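Aminotransferase (Neisseria meningitidis Z2491, PDB 3JTX) probably transfers amino groups between amino acids and 2-oxo acids, using covalently bound pyridoxal phosphate as cofactor. Local coordinates at residues A[315-320]-A[390-395]; A[329-334]-A[371-376]; A[30-35]-A[350-355]. One frame throughout, in Å; residues are numbered along the deposited sequence.

Contact 1: A[315-320]-A[390-395]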
loop_
_atom_site.group_PDB
_atom_site.type_symbol
_atom_site.label_atom_id
_atom_site.label_comp_id
_atom_site.label_asym_id
_atom_site.label_seq_id
_atom_site.Cartn_x
_atom_site.Cartn_y
_atom_site.Cartn_z
ATOM N N GLN A 315 27.245 28.979 14.395
ATOM C CA GLN A 315 28.008 29.968 13.619
ATOM C C GLN A 315 29.253 30.500 14.340
ATOM O O GLN A 315 30.074 31.161 13.724
ATOM C CB GLN A 315 27.108 31.128 13.190
ATOM C CG GLN A 315 26.200 30.794 12.013
ATOM C CD GLN A 315 25.190 31.887 11.719
ATOM O OE1 GLN A 315 24.821 32.666 12.603
ATOM N NE2 GLN A 315 24.731 31.947 10.475
ATOM N N GLN A 316 29.395 30.203 15.629
ATOM C CA GLN A 316 30.603 30.550 16.358
ATOM C C GLN A 316 31.825 29.837 15.807
ATOM O O GLN A 316 32.915 30.345 15.926
ATOM C CB GLN A 316 30.465 30.208 17.841
ATOM C CG GLN A 316 29.462 31.064 18.595
ATOM C CD GLN A 316 29.221 30.548 19.994
ATOM O OE1 GLN A 316 29.719 31.106 20.954
ATOM N NE2 GLN A 316 28.490 29.457 20.110
ATOM N N VAL A 317 31.634 28.654 15.227
ATOM C CA VAL A 317 32.740 27.805 14.769
ATOM C C VAL A 317 32.572 27.354 13.311
ATOM O O VAL A 317 33.560 27.229 12.592
ATOM C CB VAL A 317 32.896 26.587 15.716
ATOM C CG1 VAL A 317 33.743 25.492 15.093
ATOM C CG2 VAL A 317 33.500 27.041 17.056
ATOM N N PHE A 318 31.331 27.155 12.867
ATOM C CA PHE A 318 31.061 26.570 11.553
ATOM C C PHE A 318 30.565 27.569 10.532
ATOM O O PHE A 318 29.980 28.592 10.877
ATOM C CB PHE A 318 30.021 25.452 11.693
ATOM C CG PHE A 318 30.455 24.361 12.617
ATOM C CD1 PHE A 318 31.362 23.399 12.193
ATOM C CD2 PHE A 318 29.989 24.310 13.921
ATOM C CE1 PHE A 318 31.785 22.406 13.052
ATOM C CE2 PHE A 318 30.403 23.310 14.780
ATOM C CZ PHE A 318 31.312 22.362 14.351
ATOM N N ASP A 319 30.786 27.231 9.266
ATOM C CA ASP A 319 30.279 27.994 8.146
ATOM C C ASP A 319 28.899 27.431 7.841
ATOM O O ASP A 319 28.774 26.415 7.159
ATOM C CB ASP A 319 31.214 27.839 6.947
ATOM C CG ASP A 319 30.774 28.647 5.735
ATOM O OD1 ASP A 319 29.825 29.460 5.840
ATOM O OD2 ASP A 319 31.393 28.458 4.664
ATOM N N VAL A 320 27.870 28.087 8.368
ATOM C CA VAL A 320 26.514 27.548 8.321
ATOM C C VAL A 320 25.517 28.688 8.365
ATOM O O VAL A 320 25.803 29.750 8.926
ATOM C CB VAL A 320 26.247 26.579 9.511
ATOM C CG1 VAL A 320 26.386 27.303 10.825
ATOM C CG2 VAL A 320 24.869 25.918 9.405
ATOM N N ASP A 390 27.503 21.788 22.845
ATOM C CA ASP A 390 28.468 20.712 23.025
ATOM C C ASP A 390 29.277 20.473 21.750
ATOM O O ASP A 390 30.485 20.258 21.825
ATOM C CB ASP A 390 27.768 19.425 23.493
ATOM C CG ASP A 390 27.192 19.548 24.921
ATOM O OD1 ASP A 390 27.591 20.473 25.656
ATOM O OD2 ASP A 390 26.336 18.733 25.302
ATOM N N ILE A 391 28.626 20.524 20.585
ATOM C CA ILE A 391 29.342 20.356 19.318
ATOM C C ILE A 391 30.401 21.475 19.154
ATOM O O ILE A 391 31.560 21.205 18.835
ATOM C CB ILE A 391 28.376 20.315 18.099
ATOM C CG1 ILE A 391 27.510 19.051 18.145
ATOM C CG2 ILE A 391 29.150 20.352 16.771
ATOM C CD1 ILE A 391 26.264 19.077 17.244
ATOM N N VAL A 392 29.993 22.721 19.391
ATOM C CA VAL A 392 30.887 23.873 19.253
ATOM C C VAL A 392 32.119 23.758 20.150
ATOM O O VAL A 392 33.244 24.027 19.697
ATOM C CB VAL A 392 30.139 25.220 19.507
ATOM C CG1 VAL A 392 31.126 26.366 19.787
ATOM C CG2 VAL A 392 29.225 25.555 18.329
ATOM N N SER A 393 31.941 23.344 21.402
ATOM C CA SER A 393 33.097 23.280 22.307
ATOM C C SER A 393 34.098 22.197 21.890
ATOM O O SER A 393 35.279 22.324 22.180
ATOM C CB SER A 393 32.684 23.114 23.773
ATOM O OG SER A 393 31.925 21.942 23.954
ATOM N N LEU A 394 33.641 21.154 21.203
ATOM C CA LEU A 394 34.550 20.129 20.669
ATOM C C LEU A 394 35.326 20.597 19.431
ATOM O O LEU A 394 36.366 20.009 19.093
ATOM C CB LEU A 394 33.790 18.853 20.314
ATOM C CG LEU A 394 33.147 18.077 21.461
ATOM C CD1 LEU A 394 32.156 17.039 20.893
ATOM C CD2 LEU A 394 34.213 17.423 22.346
ATOM N N TYR A 395 34.831 21.639 18.764
ATOM C CA TYR A 395 35.460 22.155 17.535
ATOM C C TYR A 395 35.977 23.592 17.674
ATOM O O TYR A 395 36.273 24.239 16.686
ATOM C CB TYR A 395 34.513 21.938 16.326
ATOM C CG TYR A 395 34.486 20.469 16.008
ATOM C CD1 TYR A 395 33.598 19.609 16.657
ATOM C CD2 TYR A 395 35.443 19.914 15.165
ATOM C CE1 TYR A 395 33.627 18.235 16.417
ATOM C CE2 TYR A 395 35.479 18.549 14.918
ATOM C CZ TYR A 395 34.589 17.716 15.562
ATOM O OH TYR A 395 34.652 16.367 15.326
#
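Val-317 and Val-392 mark the closest backbone approach, with CA atoms 6.2 Å apart, where the loop 315-320 passes the last turn of helix 381-394; no hydrogen bond joins the two segments, so side chains carry the contact. The two valines run antiparallel alongside each other, Val-317 CG2 meeting Val-392 CG1 at 3.7 Å. Val-317 CG1, anti to its own backbone N (chi1 164°), turns instead to Tyr-395, lying 3.2 Å from Tyr-395 O and also touching its CB. The same methyl stands over the centre of the Phe-318 ring, 3.9 Å above the plane, and is thereby wedged between the ring and the helix end. Phe-318 reaches the helix with CE2 and CZ: CE2 lies 3.8 Å from Ile-391 CG2, and CZ is 3.8 Å from Tyr-395 CB. Both partners approach the ring obliquely. Beyond CB the Tyr-395 side chain departs from the loop, its hydroxyl bonded to Asn-344 and its ring meeting Phe-341, both on helix 338-349.

Polar groups fix the loop from within and at its border. Gln-315 NE2 bonds Val-320 O at 2.9 Å with an angle of 163° at the hydrogen, bracing the turn of the chain, while Gln-316 reaches Ile-313 O through NE2 and Arg-396 through OE1. This apolar seam, in which a loop between helix 294-314 and strand 328-332 packs on the C-terminal helix, belongs to the small alpha/beta domain of fold-type I aminotransferases.

Contact 2: A[329-334]-A[371-376]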
loop_
_atom_site.group_PDB
_atom_site.type_symbol
_atom_site.label_atom_id
_atom_site.label_comp_id
_atom_site.label_asym_id
_atom_site.label_seq_id
_atom_site.Cartn_x
_atom_site.Cartn_y
_atom_site.Cartn_z
ATOM N N ILE A 329 19.764 20.640 9.327
ATOM C CA ILE A 329 20.943 21.449 9.089
ATOM C C ILE A 329 21.946 20.517 8.367
ATOM O O ILE A 329 22.293 19.447 8.874
ATOM C CB ILE A 329 21.563 21.961 10.392
ATOM C CG1 ILE A 329 20.586 22.892 11.132
ATOM C CG2 ILE A 329 22.857 22.700 10.107
ATOM C CD1 ILE A 329 21.130 23.400 12.453
ATOM N N TRP A 330 22.368 20.920 7.172
ATOM C CA TRP A 330 23.377 20.192 6.391
ATOM C C TRP A 330 24.705 20.866 6.707
ATOM O O TRP A 330 25.118 21.821 6.040
ATOM C CB TRP A 330 22.970 20.264 4.906
ATOM C CG TRP A 330 23.749 19.497 3.852
ATOM C CD1 TRP A 330 24.242 20.019 2.668
ATOM C CD2 TRP A 330 24.023 18.092 3.805
ATOM N NE1 TRP A 330 24.817 19.032 1.917
ATOM C CE2 TRP A 330 24.712 17.841 2.594
ATOM C CE3 TRP A 330 23.770 17.023 4.675
ATOM C CZ2 TRP A 330 25.162 16.563 2.237
ATOM C CZ3 TRP A 330 24.233 15.749 4.325
ATOM C CH2 TRP A 330 24.897 15.527 3.111
ATOM N N LEU A 331 25.371 20.371 7.745
ATOM C CA LEU A 331 26.508 21.059 8.332
ATOM C C LEU A 331 27.834 20.707 7.646
ATOM O O LEU A 331 28.248 19.541 7.605
ATOM C CB LEU A 331 26.590 20.745 9.831
ATOM C CG LEU A 331 27.692 21.503 10.581
ATOM C CD1 LEU A 331 27.362 23.006 10.625
ATOM C CD2 LEU A 331 27.909 20.947 11.990
ATOM N N LYS A 332 28.500 21.729 7.116
ATOM C CA LYS A 332 29.821 21.570 6.522
ATOM C C LYS A 332 30.848 21.276 7.615
ATOM O O LYS A 332 31.008 22.051 8.559
ATOM C CB LYS A 332 30.210 22.831 5.732
ATOM C CG LYS A 332 31.496 22.693 4.900
ATOM C CD LYS A 332 31.827 24.003 4.148
ATOM C CE LYS A 332 33.314 24.109 3.797
ATOM N NZ LYS A 332 33.652 25.362 3.032
ATOM N N VAL A 333 31.527 20.138 7.471
ATOM C CA VAL A 333 32.543 19.690 8.399
ATOM C C VAL A 333 33.868 20.406 8.077
ATOM O O VAL A 333 34.386 20.274 6.963
ATOM C CB VAL A 333 32.742 18.159 8.298
ATOM C CG1 VAL A 333 33.919 17.699 9.173
ATOM C CG2 VAL A 333 31.432 17.443 8.671
ATOM N N PRO A 334 34.422 21.149 9.049
ATOM C CA PRO A 334 35.641 21.936 8.816
ATOM C C PRO A 334 36.785 21.209 8.080
ATOM O O PRO A 334 37.297 21.744 7.090
ATOM C CB PRO A 334 36.046 22.357 10.220
ATOM C CG PRO A 334 34.717 22.529 10.929
ATOM C CD PRO A 334 33.849 21.420 10.385
ATOM N N GLY A 371 31.944 15.308 3.518
ATOM C CA GLY A 371 32.278 16.634 4.032
ATOM C C GLY A 371 31.125 17.355 4.703
ATOM O O GLY A 371 31.283 18.504 5.128
ATOM N N TYR A 372 29.978 16.679 4.814
ATOM C CA TYR A 372 28.783 17.203 5.480
ATOM C C TYR A 372 28.219 16.167 6.420
ATOM O O TYR A 372 28.405 14.988 6.191
ATOM C CB TYR A 372 27.696 17.530 4.451
ATOM C CG TYR A 372 28.035 18.734 3.619
ATOM C CD1 TYR A 372 27.646 20.008 4.018
ATOM C CD2 TYR A 372 28.764 18.604 2.444
ATOM C CE1 TYR A 372 27.976 21.126 3.265
ATOM C CE2 TYR A 372 29.093 19.726 1.675
ATOM C CZ TYR A 372 28.704 20.979 2.101
ATOM O OH TYR A 372 29.036 22.095 1.355
ATOM N N VAL A 373 27.538 16.621 7.477
ATOM C CA VAL A 373 26.687 15.754 8.278
ATOM C C VAL A 373 25.275 16.311 8.287
ATOM O O VAL A 373 25.069 17.536 8.306
ATOM C CB VAL A 373 27.203 15.567 9.743
ATOM C CG1 VAL A 373 28.538 14.859 9.752
ATOM C CG2 VAL A 373 27.289 16.924 10.519
ATOM N N ARG A 374 24.293 15.418 8.246
ATOM C CA ARG A 374 22.921 15.824 8.433
ATOM C C ARG A 374 22.567 15.824 9.927
ATOM O O ARG A 374 22.770 14.841 10.630
ATOM C CB ARG A 374 21.952 14.934 7.647
ATOM C CG ARG A 374 20.572 15.541 7.544
ATOM C CD ARG A 374 19.584 14.584 6.992
ATOM N NE ARG A 374 19.330 13.456 7.862
ATOM C CZ ARG A 374 18.569 12.413 7.532
ATOM N NH1 ARG A 374 17.970 12.365 6.351
ATOM N NH2 ARG A 374 18.381 11.422 8.393
ATOM N N ILE A 375 22.041 16.955 10.396
ATOM C CA ILE A 375 21.521 17.111 11.755
ATOM C C ILE A 375 20.036 17.439 11.646
ATOM O O ILE A 375 19.669 18.377 10.933
ATOM C CB ILE A 375 22.241 18.292 12.481
ATOM C CG1 ILE A 375 23.727 18.003 12.642
ATOM C CG2 ILE A 375 21.644 18.558 13.833
ATOM C CD1 ILE A 375 24.588 19.254 12.984
ATOM N N ALA A 376 19.188 16.655 12.314
ATOM C CA ALA A 376 17.743 16.884 12.355
ATOM C C ALA A 376 17.388 17.537 13.680
ATOM O O ALA A 376 17.749 17.014 14.726
ATOM C CB ALA A 376 16.972 15.543 12.192
HETATM O O HOH W 1 33.291 19.690 3.967
#
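Trp-330 and Tyr-372 stack on one face of an antiparallel strand pair that crosses at 151°. Trp-330 CG is anti to the backbone N (chi1 -174°), and the ring beyond it lies over Tyr-372. Its five-membered ring forms an offset stack there, centroids 4.2 Å apart and planes 6° from parallel. The six-membered ring receives Tyr-372 CB over its centre, 3.5 Å from the centroid, in a CH-pi contact. Lys-332 CB comes within 3.7 Å of Tyr-372 CE1, while the rest of the extended lysine chain runs off from the ring.

On the other face Leu-331 CB packs 3.9 Å from Val-373 CG2 and Leu-331 CD2 3.9 Å from Ile-375 CD1; Phe-341 of helix 338-349 covers Leu-331 and Val-373.

Paired bonds link Ile-329 with Ile-375 and Leu-331 with Val-373. Val-333 N adds a bond to Gly-371 O (2.9 Å), which also accepts one from a water at 2.6 Å.

Arg-374 touches Trp-330 through CB, then bends at chi3; its guanidinium bonds His-36 O and Asn-179 and forms a salt bridge to a bound MES, probably a crystallisation component. This suggests an anion site beside the aromatic stack, consistent with the carboxylate-binding arginine of class I aminotransferases.

Contact 3: A[30-35]-A[350-355]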
loop_
_atom_site.group_PDB
_atom_site.type_symbol
_atom_site.label_atom_id
_atom_site.label_comp_id
_atom_site.label_asym_id
_atom_site.label_seq_id
_atom_site.Cartn_x
_atom_site.Cartn_y
_atom_site.Cartn_z
HETATM N N MSE A 30 25.562 9.375 29.903
HETATM C CA MSE A 30 25.158 10.390 28.936
HETATM C C MSE A 30 24.111 9.821 28.024
HETATM O O MSE A 30 24.382 8.839 27.347
HETATM C CB MSE A 30 26.344 10.811 28.076
HETATM C CG MSE A 30 27.203 11.856 28.701
HETATM SE SE MSE A 30 28.165 12.858 27.310
HETATM C CE MSE A 30 29.724 13.200 28.412
ATOM N N GLU A 31 22.935 10.450 27.996
ATOM C CA GLU A 31 21.823 9.978 27.194
ATOM C C GLU A 31 22.147 10.285 25.734
ATOM O O GLU A 31 22.576 11.389 25.422
ATOM C CB GLU A 31 20.543 10.718 27.602
ATOM C CG GLU A 31 19.262 10.297 26.900
ATOM C CD GLU A 31 18.089 11.227 27.242
ATOM O OE1 GLU A 31 18.180 11.996 28.233
ATOM O OE2 GLU A 31 17.072 11.188 26.516
ATOM N N ALA A 32 21.979 9.303 24.864
ATOM C CA ALA A 32 22.230 9.499 23.434
ATOM C C ALA A 32 21.324 10.626 22.918
ATOM O O ALA A 32 20.164 10.737 23.347
ATOM C CB ALA A 32 21.974 8.208 22.665
ATOM N N VAL A 33 21.849 11.460 22.016
ATOM C CA VAL A 33 21.083 12.565 21.431
ATOM C C VAL A 33 20.850 12.249 19.938
ATOM O O VAL A 33 21.774 12.372 19.118
ATOM C CB VAL A 33 21.811 13.918 21.587
ATOM C CG1 VAL A 33 20.917 15.061 21.130
ATOM C CG2 VAL A 33 22.244 14.169 23.048
ATOM N N PRO A 34 19.633 11.815 19.592
ATOM C CA PRO A 34 19.404 11.313 18.238
ATOM C C PRO A 34 19.110 12.437 17.260
ATOM O O PRO A 34 17.958 12.854 17.121
ATOM C CB PRO A 34 18.190 10.395 18.410
ATOM C CG PRO A 34 17.402 11.050 19.493
ATOM C CD PRO A 34 18.462 11.574 20.465
ATOM N N LEU A 35 20.146 12.946 16.601
ATOM C CA LEU A 35 19.952 13.977 15.565
ATOM C C LEU A 35 20.140 13.407 14.163
ATOM O O LEU A 35 20.133 14.148 13.165
ATOM C CB LEU A 35 20.902 15.150 15.782
ATOM C CG LEU A 35 20.951 15.771 17.188
ATOM C CD1 LEU A 35 21.985 16.866 17.215
ATOM C CD2 LEU A 35 19.589 16.304 17.663
ATOM N N ALA A 350 27.904 11.560 23.170
ATOM C CA ALA A 350 26.764 10.709 22.858
ATOM C C ALA A 350 25.847 11.337 21.823
ATOM O O ALA A 350 24.668 11.011 21.775
ATOM C CB ALA A 350 25.962 10.341 24.155
ATOM N N ILE A 351 26.365 12.253 21.002
ATOM C CA ILE A 351 25.517 12.923 20.010
ATOM C C ILE A 351 25.575 12.149 18.698
ATOM O O ILE A 351 26.658 11.873 18.182
ATOM C CB ILE A 351 25.925 14.402 19.771
ATOM C CG1 ILE A 351 25.740 15.257 21.044
ATOM C CG2 ILE A 351 25.099 14.992 18.597
ATOM C CD1 ILE A 351 26.446 16.644 20.982
ATOM N N GLN A 352 24.406 11.830 18.153
ATOM C CA GLN A 352 24.273 11.091 16.905
ATOM C C GLN A 352 23.903 12.028 15.726
ATOM O O GLN A 352 22.795 12.594 15.677
ATOM C CB GLN A 352 23.208 9.999 17.060
ATOM C CG GLN A 352 23.487 8.971 18.166
ATOM C CD GLN A 352 22.281 8.072 18.447
ATOM O OE1 GLN A 352 21.279 8.513 19.003
ATOM N NE2 GLN A 352 22.379 6.815 18.051
ATOM N N VAL A 353 24.840 12.193 14.796
ATOM C CA VAL A 353 24.576 12.872 13.517
ATOM C C VAL A 353 24.878 11.915 12.370
ATOM O O VAL A 353 25.576 10.927 12.559
ATOM C CB VAL A 353 25.385 14.187 13.355
ATOM C CG1 VAL A 353 25.094 15.127 14.523
ATOM C CG2 VAL A 353 26.892 13.923 13.223
ATOM N N LEU A 354 24.351 12.202 11.183
ATOM C CA LEU A 354 24.475 11.276 10.040
ATOM C C LEU A 354 25.575 11.716 9.061
ATOM O O LEU A 354 25.449 12.783 8.438
ATOM C CB LEU A 354 23.143 11.192 9.297
ATOM C CG LEU A 354 23.002 10.012 8.321
ATOM C CD1 LEU A 354 23.096 8.672 9.057
ATOM C CD2 LEU A 354 21.696 10.093 7.549
ATOM N N PRO A 355 26.653 10.905 8.911
ATOM C CA PRO A 355 27.639 11.201 7.886
ATOM C C PRO A 355 26.982 11.366 6.512
ATOM O O PRO A 355 26.209 10.500 6.065
ATOM C CB PRO A 355 28.559 9.972 7.930
ATOM C CG PRO A 355 28.488 9.542 9.341
ATOM C CD PRO A 355 27.052 9.729 9.702
#
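Val-33 and Ile-351 sit side by side in a short parallel ladder, CA atoms 4.7 Å apart, and the touching parts of the two segments run within 8° of each other. Backbone hydrogen bonds supply the main grip. Val-33 gives its N-H to Ala-350 O (2.9 Å) and receives Gln-352 N on its own O (2.9 Å), so that it is bonded through both N-H and C=O, to the residues flanking Ile-351. Further along, Leu-35 N bonds Gln-352 O at 2.8 Å, with a bent angle of 131° at the hydrogen. Pro-34 lies between the two bonding residues Val-33 and Leu-35, and no bond across the ladder uses its N. A weaker CA-H...O contact from Ala-32 CA also ends on Ala-350 O.

The pairing is a parallel two-stranded sheet between segments more than 300 residues apart. Such a return of the N-terminal stretch to the C-terminal part of the chain is familiar from fold-type I aminotransferases, whose small domain draws on both chain ends. Ala-350, with positive phi (59°), is where the chain leaves helix 338-349 and turns into the strand.

Apolar contacts gather on the face of Val-33 and Ile-351, and Ala-350 adds one just before the ladder. Val-33 and Ile-351 point the same way and touch helix 381-394, Val-33 at Thr-383 and Ile-351 at Ile-391, and Leu-35 CD1 crosses to Ile-351 CG2 at 3.9 Å. Ala-350 CB meets the CB of Met-30, a selenomethionine, at 4.0 Å.

On the other face the Gln-352 chain is extended beyond CG, and OE1 lies 3.5 Å from Pro-34 CA and 3.7 Å from Ala-32 CB. Trp-346 of helix 338-349 touches both Ala-32 and Gln-352.

Overall arrangement
Contact 2 is the most buried, its centre about 17 Å from the centre of the chain; contacts 1 and 3 are partly buried, with centres at about 27 and 22 Å. Contacts 2 and 3 meet at strand 372-376, which probably hydrogen-bonds through Ala-376 N to Leu-35 O and through Arg-374 N to Leu-354 O. Contact 1 touches strand 328-332 and the residues after it, Phe-318 packing on Leu-331 and Pro-334, and Ile-391 touches Ile-351 of contact 3. The chemistry differs accordingly: mainly apolar, without a hydrogen bond across it, in contact 1, backbone ladders in both sheet contacts, and an aromatic stack with a guanidinium site in contact 2 alone.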